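Local atomic coordinates of monomethylamine methyltransferase MtmB1 (Methanosarcina barkeri, PDB entry 1NTH), a protein that catalyses transfer of the methyl group from monomethylamine to the corrinoid cofactor of its partner protein MtmC, a step of methanogenesis from methylamine. Residues A[179-182]-A[183-187]; A[237-240]-A[241-244]; A[244-247]-A[248-252]; A[282-285]-A[286-290]. All blocks are in the same frame, centred on the assembly; numbering follows the deposited sequence.

Contact 1: A[179-182]-A[183-187]; sequences AAKT and ETRLI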
loop_
_atom_site.group_PDB
_atom_site.type_symbol
_atom_site.label_atom_id
_atom_site.label_comp_id
_atom_site.label_asym_id
_atom_site.label_seq_id
_atom_site.Cartn_x
_atom_site.Cartn_y
_atom_site.Cartn_z
ATOM N N ALA A 179 24.457 6.419 -2.874
ATOM C CA ALA A 179 24.830 5.835 -1.589
ATOM C C ALA A 179 23.761 6.061 -0.525
ATOM O O ALA A 179 23.488 5.171 0.283
ATOM C CB ALA A 179 26.174 6.408 -1.114
ATOM N N ALA A 180 23.152 7.244 -0.525
ATOM C CA ALA A 180 22.122 7.563 0.458
ATOM C C ALA A 180 20.945 6.590 0.372
ATOM O O ALA A 180 20.427 6.141 1.396
ATOM C CB ALA A 180 21.630 9.000 0.256
ATOM N N LYS A 181 20.521 6.271 -0.846
ATOM C CA LYS A 181 19.407 5.343 -1.025
ATOM C C LYS A 181 19.867 3.906 -0.807
ATOM O O LYS A 181 19.214 3.132 -0.104
ATOM C CB LYS A 181 18.816 5.465 -2.433
ATOM C CG LYS A 181 18.210 6.821 -2.764
ATOM C CD LYS A 181 17.553 6.782 -4.138
ATOM C CE LYS A 181 17.129 8.168 -4.620
ATOM N NZ LYS A 181 16.042 8.777 -3.796
ATOM N N THR A 182 21.009 3.566 -1.400
ATOM C CA THR A 182 21.560 2.212 -1.325
ATOM C C THR A 182 21.911 1.731 0.081
ATOM O O THR A 182 21.664 0.574 0.435
ATOM C CB THR A 182 22.813 2.104 -2.218
ATOM O OG1 THR A 182 22.458 2.435 -3.566
ATOM C CG2 THR A 182 23.391 0.695 -2.181
ATOM N N GLU A 183 22.494 2.622 0.874
ATOM C CA GLU A 183 22.895 2.315 2.240
ATOM C C GLU A 183 21.812 1.559 3.012
ATOM O O GLU A 183 22.029 0.434 3.465
ATOM C CB GLU A 183 23.238 3.629 2.949
ATOM C CG GLU A 183 23.564 3.533 4.423
ATOM C CD GLU A 183 23.731 4.915 5.034
ATOM O OE1 GLU A 183 22.886 5.322 5.859
ATOM O OE2 GLU A 183 24.707 5.602 4.669
ATOM N N THR A 184 20.639 2.164 3.156
ATOM C CA THR A 184 19.577 1.506 3.905
ATOM C C THR A 184 18.954 0.336 3.155
ATOM O O THR A 184 18.522 -0.633 3.778
ATOM C CB THR A 184 18.490 2.515 4.328
ATOM O OG1 THR A 184 19.071 3.475 5.223
ATOM C CG2 THR A 184 17.345 1.812 5.055
ATOM N N ARG A 185 18.902 0.412 1.828
ATOM C CA ARG A 185 18.343 -0.700 1.059
ATOM C C ARG A 185 19.165 -1.957 1.342
ATOM O O ARG A 185 18.609 -3.029 1.584
ATOM C CB ARG A 185 18.345 -0.379 -0.440
ATOM C CG ARG A 185 17.190 0.521 -0.857
ATOM C CD ARG A 185 17.305 1.005 -2.302
ATOM N NE ARG A 185 16.061 1.637 -2.738
ATOM C CZ ARG A 185 15.946 2.445 -3.789
ATOM N NH1 ARG A 185 17.005 2.739 -4.531
ATOM N NH2 ARG A 185 14.761 2.960 -4.096
ATOM N N LEU A 186 20.488 -1.826 1.333
ATOM C CA LEU A 186 21.355 -2.968 1.612
ATOM C C LEU A 186 21.232 -3.433 3.061
ATOM O O LEU A 186 21.207 -4.634 3.338
ATOM C CB LEU A 186 22.819 -2.616 1.327
ATOM C CG LEU A 186 23.208 -2.364 -0.128
ATOM C CD1 LEU A 186 24.673 -1.954 -0.200
ATOM C CD2 LEU A 186 22.959 -3.625 -0.950
ATOM N N ILE A 187 21.166 -2.482 3.987
ATOM C CA ILE A 187 21.065 -2.817 5.400
ATOM C C ILE A 187 19.768 -3.546 5.724
ATOM O O ILE A 187 19.774 -4.523 6.480
ATOM C CB ILE A 187 21.221 -1.556 6.273
ATOM C CG1 ILE A 187 22.669 -1.062 6.171
ATOM C CG2 ILE A 187 20.858 -1.859 7.722
ATOM C CD1 ILE A 187 22.918 0.295 6.807
HETATM O O HOH W 1 20.364 5.470 4.038
HETATM O O HOH W 2 19.761 1.803 -4.535
#
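Glu183, in the middle of helix 174-193, gives its N-H to Ala179 O, N to O 2.8 Å. Its carboxylate is turned mainly to Thr206 OG1, Asn158 ND2 and the Glu205 amide, while OE1 also takes a weak bond from a water that donates to Ala180 O at 2.7 Å. Thr184 OG1 lies 2.7 Å from the same water O, which ties three side-chain and backbone oxygens together on one flank. Arg185 N makes a weak bond to Lys181 O, and the methylene chain lies along the same carbonyl, CG 3.4 Å from Lys181 O; the two side chains run alongside each other in one direction. Arg185 NH2 extends to Gly251 O of the second subunit; Lys181 NZ bonds Asn252 OD1 there and Ser215 O of its own chain. A second water lies in the guanidinium plane, accepting from Arg185 NH1 and donating to Thr182 OG1, 2.9 Å from its O; Thr182 OG1 also bonds Leu178 O. Leu186 N reaches Thr182 O at 2.8 Å with a nearly straight N-H (169°). With Thr182 CG2 anti to the backbone N, this methyl meets Leu186 CD1 at 3.5 Å. Leu186 and Ile187 pack on helix 140-148, Thr182 and Leu186 on strand 160-161.

Contact 2: A[237-240]-A[241-244]; sequences KIDL and DAIS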
loop_
_atom_site.group_PDB
_atom_site.type_symbol
_atom_site.label_atom_id
_atom_site.label_comp_id
_atom_site.label_asym_id
_atom_site.label_seq_id
_atom_site.Cartn_x
_atom_site.Cartn_y
_atom_site.Cartn_z
ATOM N N LYS A 237 25.201 25.642 17.789
ATOM C CA LYS A 237 25.471 26.125 16.449
ATOM C C LYS A 237 24.831 25.208 15.408
ATOM O O LYS A 237 24.635 24.019 15.658
ATOM C CB LYS A 237 26.991 26.146 16.277
ATOM C CG LYS A 237 27.517 26.629 14.948
ATOM C CD LYS A 237 29.037 26.461 14.904
ATOM C CE LYS A 237 29.722 27.230 16.030
ATOM N NZ LYS A 237 31.189 26.946 16.090
ATOM N N ILE A 238 24.515 25.762 14.243
ATOM C CA ILE A 238 23.895 24.978 13.181
ATOM C C ILE A 238 24.154 25.609 11.813
ATOM O O ILE A 238 24.461 26.800 11.711
ATOM C CB ILE A 238 22.361 24.870 13.408
ATOM C CG1 ILE A 238 21.782 23.714 12.588
ATOM C CG2 ILE A 238 21.676 26.163 13.012
ATOM C CD1 ILE A 238 22.247 22.354 13.053
ATOM N N ASP A 239 24.036 24.801 10.766
ATOM C CA ASP A 239 24.221 25.269 9.395
ATOM C C ASP A 239 22.863 25.206 8.698
ATOM O O ASP A 239 21.974 24.476 9.138
ATOM C CB ASP A 239 25.232 24.381 8.669
ATOM C CG ASP A 239 24.879 22.907 8.754
ATOM O OD1 ASP A 239 24.771 22.376 9.879
ATOM O OD2 ASP A 239 24.712 22.279 7.692
ATOM N N LEU A 240 22.696 25.965 7.619
ATOM C CA LEU A 240 21.419 25.976 6.911
ATOM C C LEU A 240 21.047 24.651 6.247
ATOM O O LEU A 240 19.864 24.361 6.068
ATOM C CB LEU A 240 21.389 27.111 5.881
ATOM C CG LEU A 240 21.316 28.508 6.511
ATOM C CD1 LEU A 240 21.192 29.562 5.421
ATOM C CD2 LEU A 240 20.122 28.588 7.455
ATOM N N ASP A 241 22.040 23.847 5.880
ATOM C CA ASP A 241 21.755 22.548 5.271
ATOM C C ASP A 241 20.876 21.733 6.222
ATOM O O ASP A 241 19.898 21.110 5.802
ATOM C CB ASP A 241 23.057 21.787 4.995
ATOM C CG ASP A 241 23.553 21.970 3.569
ATOM O OD1 ASP A 241 23.342 23.060 2.997
ATOM O OD2 ASP A 241 24.165 21.024 3.024
ATOM N N ALA A 242 21.220 21.751 7.507
ATOM C CA ALA A 242 20.460 21.010 8.509
ATOM C C ALA A 242 19.021 21.509 8.604
ATOM O O ALA A 242 18.087 20.722 8.770
ATOM C CB ALA A 242 21.140 21.122 9.871
ATOM N N ILE A 243 18.844 22.821 8.499
ATOM C CA ILE A 243 17.515 23.420 8.581
ATOM C C ILE A 243 16.608 22.942 7.441
ATOM O O ILE A 243 15.411 22.704 7.647
ATOM C CB ILE A 243 17.616 24.970 8.572
ATOM C CG1 ILE A 243 18.445 25.438 9.775
ATOM C CG2 ILE A 243 16.232 25.595 8.621
ATOM C CD1 ILE A 243 17.900 25.003 11.122
ATOM N N SER A 244 17.170 22.802 6.243
ATOM C CA SER A 244 16.389 22.323 5.104
ATOM C C SER A 244 16.100 20.836 5.256
ATOM O O SER A 244 15.027 20.368 4.881
ATOM C CB SER A 244 17.131 22.570 3.787
ATOM O OG SER A 244 16.978 23.916 3.382
HETATM O O HOH W 3 18.056 25.881 4.707
#
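Asp239 holds the N-cap position of helix 240-251, and its carboxylate lies against the first turn: OD2 is 3.2 Å from Asp241 CB and OD1 3.8 Å from Ala242 CB. The Asp239 CG sits between the backbone N and the carbonyl carbon (chi1 53°), which folds the carboxylate back over the helix start. The helix end would probably favour its ionised form, while Asp241 OD2, 4.9 Å from Asp239 OD2, and nearby Asp79 would probably oppose it. Asp241 OD2 turns to the Ala210 amide, and Asp79 OD2 accepts Leu240 N. An alanine at Asp239 would remove the carboxylate and is likely to leave Asp241 CB and the Ala242 methyl without that cover. The backbone enters from strand 237-238, which pairs with strand 75-77, and turns directly into the helix: Ala242 N bonds only weakly to Asp239 O, whereas Ser244 N meets Leu240 O at 3.1 Å. A water bridges the same turn, donating to Leu240 O at 2.7 Å and accepting from Ser244 OG. On the apolar flank Ile238 extends CD1 to Ala242 CB at 3.6 Å, and its CG1 lies 4.3 Å from Ile243 CD1; both isoleucines also pack on Phe12 of helix 9-18.

Contact 3: A[244-247]-A[248-252]; sequences SVIA and HYKGN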
loop_
_atom_site.group_PDB
_atom_site.type_symbol
_atom_site.label_atom_id
_atom_site.label_comp_id
_atom_site.label_asym_id
_atom_site.label_seq_id
_atom_site.Cartn_x
_atom_site.Cartn_y
_atom_site.Cartn_z
ATOM N N SER A 244 17.170 22.802 6.243
ATOM C CA SER A 244 16.389 22.323 5.104
ATOM C C SER A 244 16.100 20.836 5.256
ATOM O O SER A 244 15.027 20.368 4.881
ATOM C CB SER A 244 17.131 22.570 3.787
ATOM O OG SER A 244 16.978 23.916 3.382
ATOM N N VAL A 245 17.057 20.093 5.801
ATOM C CA VAL A 245 16.859 18.659 6.002
ATOM C C VAL A 245 15.717 18.439 6.995
ATOM O O VAL A 245 14.888 17.536 6.821
ATOM C CB VAL A 245 18.150 17.983 6.516
ATOM C CG1 VAL A 245 17.854 16.563 6.973
ATOM C CG2 VAL A 245 19.190 17.953 5.405
ATOM N N ILE A 246 15.665 19.270 8.031
ATOM C CA ILE A 246 14.605 19.171 9.029
ATOM C C ILE A 246 13.239 19.380 8.379
ATOM O O ILE A 246 12.288 18.654 8.668
ATOM C CB ILE A 246 14.795 20.222 10.148
ATOM C CG1 ILE A 246 16.003 19.840 11.008
ATOM C CG2 ILE A 246 13.528 20.323 10.999
ATOM C CD1 ILE A 246 16.577 21.001 11.815
ATOM N N ALA A 247 13.141 20.376 7.501
ATOM C CA ALA A 247 11.877 20.664 6.822
ATOM C C ALA A 247 11.420 19.455 6.015
ATOM O O ALA A 247 10.226 19.171 5.919
ATOM C CB ALA A 247 12.041 21.866 5.902
ATOM N N HIS A 248 12.383 18.761 5.423
ATOM C CA HIS A 248 12.099 17.577 4.624
ATOM C C HIS A 248 11.578 16.431 5.498
ATOM O O HIS A 248 10.565 15.802 5.170
ATOM C CB HIS A 248 13.367 17.152 3.879
ATOM C CG HIS A 248 13.306 15.765 3.323
ATOM N ND1 HIS A 248 14.091 14.739 3.801
ATOM C CD2 HIS A 248 12.548 15.232 2.335
ATOM C CE1 HIS A 248 13.820 13.632 3.131
ATOM N NE2 HIS A 248 12.887 13.906 2.237
ATOM N N TYR A 249 12.263 16.160 6.605
ATOM C CA TYR A 249 11.841 15.087 7.510
ATOM C C TYR A 249 10.422 15.353 8.023
ATOM O O TYR A 249 9.583 14.450 8.057
ATOM C CB TYR A 249 12.793 14.981 8.707
ATOM C CG TYR A 249 14.203 14.504 8.400
ATOM C CD1 TYR A 249 15.235 14.741 9.310
ATOM C CD2 TYR A 249 14.505 13.790 7.238
ATOM C CE1 TYR A 249 16.532 14.282 9.078
ATOM C CE2 TYR A 249 15.814 13.324 6.992
ATOM C CZ TYR A 249 16.814 13.577 7.923
ATOM O OH TYR A 249 18.101 13.123 7.711
ATOM N N LYS A 250 10.159 16.593 8.428
ATOM C CA LYS A 250 8.839 16.964 8.933
ATOM C C LYS A 250 7.782 16.770 7.857
ATOM O O LYS A 250 6.699 16.246 8.127
ATOM C CB LYS A 250 8.835 18.429 9.381
ATOM C CG LYS A 250 9.646 18.699 10.645
ATOM C CD LYS A 250 9.911 20.189 10.832
ATOM C CE LYS A 250 8.635 20.991 11.059
ATOM N NZ LYS A 250 7.971 20.633 12.346
ATOM N N GLY A 251 8.106 17.186 6.637
ATOM C CA GLY A 251 7.167 17.070 5.533
ATOM C C GLY A 251 6.833 15.652 5.118
ATOM O O GLY A 251 5.860 15.439 4.390
ATOM N N ASN A 252 7.633 14.692 5.575
ATOM C CA ASN A 252 7.427 13.275 5.260
ATOM C C ASN A 252 6.911 12.494 6.475
ATOM O O ASN A 252 6.754 11.273 6.413
ATOM C CB ASN A 252 8.743 12.638 4.779
ATOM C CG ASN A 252 9.027 12.895 3.300
ATOM O OD1 ASN A 252 8.350 13.687 2.649
ATOM N ND2 ASN A 252 10.048 12.225 2.771
#
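Tyr249 lies alongside Val245, one turn earlier in helix 240-251, and its side chain can be followed outward from the backbone. CB sits 3.7 Å from Ile246 O, and CG is 3.5 Å from Val245 O, the carbonyl that also accepts Tyr249 N in its own plane. Farther out, CE1 and CZ pass beneath Val245 CG1, with CZ at 3.3 Å. That methyl stands over one ring face, 3.6 Å from the centroid and 28° off the normal, a CH-pi contact displaced toward the phenol end. Val245 supplies it because CG1 is anti to the backbone N (chi1 169°). At the tip, OH is 3.5 Å from Val245 CG1 and hydrogen-bonds Glu229 O. This i to i+4 pairing belongs to a helix of the TIM barrel; Tyr249 reaches the barrel strands 227-231 and 255-259, meeting His228 edge-to-face and packing on Ile256. On another flank, Lys250 runs beside Ile246: CG comes 3.3 Å from Ile246 O and CD 3.6 Å from Ile246 CG2, before chi3 and chi4 bend the chain and NZ bonds Ser290 OG. The last turn holds Gly251 N to Ala247 O, while Ala247 packs on Pro174 of the second subunit.

Contact 4: A[282-285]-A[286-290]; sequences HINA and VLMSS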
loop_
_atom_site.group_PDB
_atom_site.type_symbol
_atom_site.label_atom_id
_atom_site.label_comp_id
_atom_site.label_asym_id
_atom_site.label_seq_id
_atom_site.Cartn_x
_atom_site.Cartn_y
_atom_site.Cartn_z
ATOM N N HIS A 282 19.931 19.469 24.337
ATOM C CA HIS A 282 18.856 18.475 24.416
ATOM C C HIS A 282 17.560 19.261 24.216
ATOM O O HIS A 282 16.650 18.828 23.509
ATOM C CB HIS A 282 18.807 17.795 25.793
ATOM C CG HIS A 282 19.653 16.564 25.906
ATOM N ND1 HIS A 282 21.031 16.601 25.922
ATOM C CD2 HIS A 282 19.309 15.259 26.032
ATOM C CE1 HIS A 282 21.499 15.371 26.054
ATOM N NE2 HIS A 282 20.476 14.538 26.123
ATOM N N ILE A 283 17.482 20.430 24.849
ATOM C CA ILE A 283 16.307 21.284 24.728
ATOM C C ILE A 283 16.195 21.856 23.309
ATOM O O ILE A 283 15.111 21.896 22.727
ATOM C CB ILE A 283 16.361 22.450 25.757
ATOM C CG1 ILE A 283 16.276 21.890 27.184
ATOM C CG2 ILE A 283 15.211 23.419 25.514
ATOM C CD1 ILE A 283 16.520 22.935 28.286
ATOM N N ASN A 284 17.317 22.294 22.746
ATOM C CA ASN A 284 17.302 22.856 21.398
ATOM C C ASN A 284 16.803 21.831 20.373
ATOM O O ASN A 284 16.205 22.196 19.363
ATOM C CB ASN A 284 18.702 23.338 21.003
ATOM C CG ASN A 284 18.687 24.179 19.745
ATOM O OD1 ASN A 284 17.929 25.141 19.648
ATOM N ND2 ASN A 284 19.527 23.826 18.774
ATOM N N ALA A 285 17.042 20.553 20.645
ATOM C CA ALA A 285 16.619 19.489 19.742
ATOM C C ALA A 285 15.116 19.518 19.472
ATOM O O ALA A 285 14.684 19.375 18.329
ATOM C CB ALA A 285 17.011 18.131 20.317
ATOM N N VAL A 286 14.317 19.708 20.517
ATOM C CA VAL A 286 12.865 19.712 20.344
ATOM C C VAL A 286 12.312 21.066 19.920
ATOM O O VAL A 286 11.132 21.202 19.601
ATOM C CB VAL A 286 12.151 19.247 21.641
ATOM C CG1 VAL A 286 12.618 17.849 22.004
ATOM C CG2 VAL A 286 12.436 20.213 22.795
ATOM N N LEU A 287 13.185 22.061 19.894
ATOM C CA LEU A 287 12.804 23.414 19.528
ATOM C C LEU A 287 13.149 23.692 18.065
ATOM O O LEU A 287 12.270 23.929 17.236
ATOM C CB LEU A 287 13.539 24.382 20.465
ATOM C CG LEU A 287 13.261 25.880 20.536
ATOM C CD1 LEU A 287 11.794 26.145 20.812
ATOM C CD2 LEU A 287 14.123 26.472 21.649
ATOM N N MET A 288 14.435 23.640 17.749
ATOM C CA MET A 288 14.913 23.907 16.402
ATOM C C MET A 288 14.694 22.763 15.410
ATOM O O MET A 288 14.319 22.991 14.260
ATOM C CB MET A 288 16.407 24.247 16.467
ATOM C CG MET A 288 17.089 24.482 15.130
ATOM S SD MET A 288 18.892 24.620 15.318
ATOM C CE MET A 288 19.349 22.889 15.405
ATOM N N SER A 289 14.916 21.532 15.861
ATOM C CA SER A 289 14.806 20.371 14.982
ATOM C C SER A 289 13.508 19.580 15.022
ATOM O O SER A 289 13.375 18.604 14.286
ATOM C CB SER A 289 15.957 19.404 15.264
ATOM O OG SER A 289 17.209 20.057 15.156
ATOM N N SER A 290 12.560 19.988 15.862
ATOM C CA SER A 290 11.288 19.270 15.987
ATOM C C SER A 290 11.580 17.786 16.207
ATOM O O SER A 290 10.843 16.916 15.743
ATOM C CB SER A 290 10.443 19.441 14.719
ATOM O OG SER A 290 10.070 20.797 14.524
#
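The backbone is irregular near the end of helix 271-288: Asn284 O accepts two N-H groups, Met288 N at 2.8 Å in its carbonyl plane and Leu287 N at 3.1 Å from above that plane, 71° out of it, while Ile283 O receives only weak bonds from Val286 and Leu287. The helix belongs to the beta-alpha-beta unit of strand 263-264, helix 271-288 and strand 293-300 in the TIM barrel, and Ser290 leaves it with positive phi (51°). Among the side chains, Asn284 and Met288 make the main approach. Both have CG anti to the backbone N (Asn284 chi1 -168°), carrying the amide across the methionine chain. The carboxamide oxygen OD1 lies 3.6 Å from Met288 CB and bonds Tyr86 OH; ND2 bonds Gln232 OE1. A leucine at Asn284 would probably leave Tyr86 OH and Gln232 OE1 without their amide partner and Met288 SD without its weak donor. Val286 turns CG2 back to within 3.2 Å of Ile283 O. Ser289 CB approaches Ala285 O at 3.3 Å, while its OG bonds Asp258 OD1. At the methionine tip, Asn284 ND2 gives Met288 SD a weak hydrogen bond at 3.6 Å and lies 3.5 Å from Met288 CE.

Contacts 2 and 3 follow one another on helix 240-251 and share Ser244; contact 2 is the partly buried helix start, whereas contacts 1, 3 and 4 are buried. Contact 4 packs against both: Ile238 CD1 meets Met288 CE at 3.8 Å, and Ile246 CD1 lies 3.5 Å from Ser289 OG. Contact 1 stands apart within the chain, its centre about 19 Å from that of contact 3, yet in the assembly the helices of these two contacts meet across subunits. Chemistry follows place: Lys181 and Arg185 reaching another subunit, with Glu183 held within the chain, in contact 1, a carboxylate at the helix start in contact 2, a methyl over an aromatic face in contact 3, and amide with sulfur in contact 4.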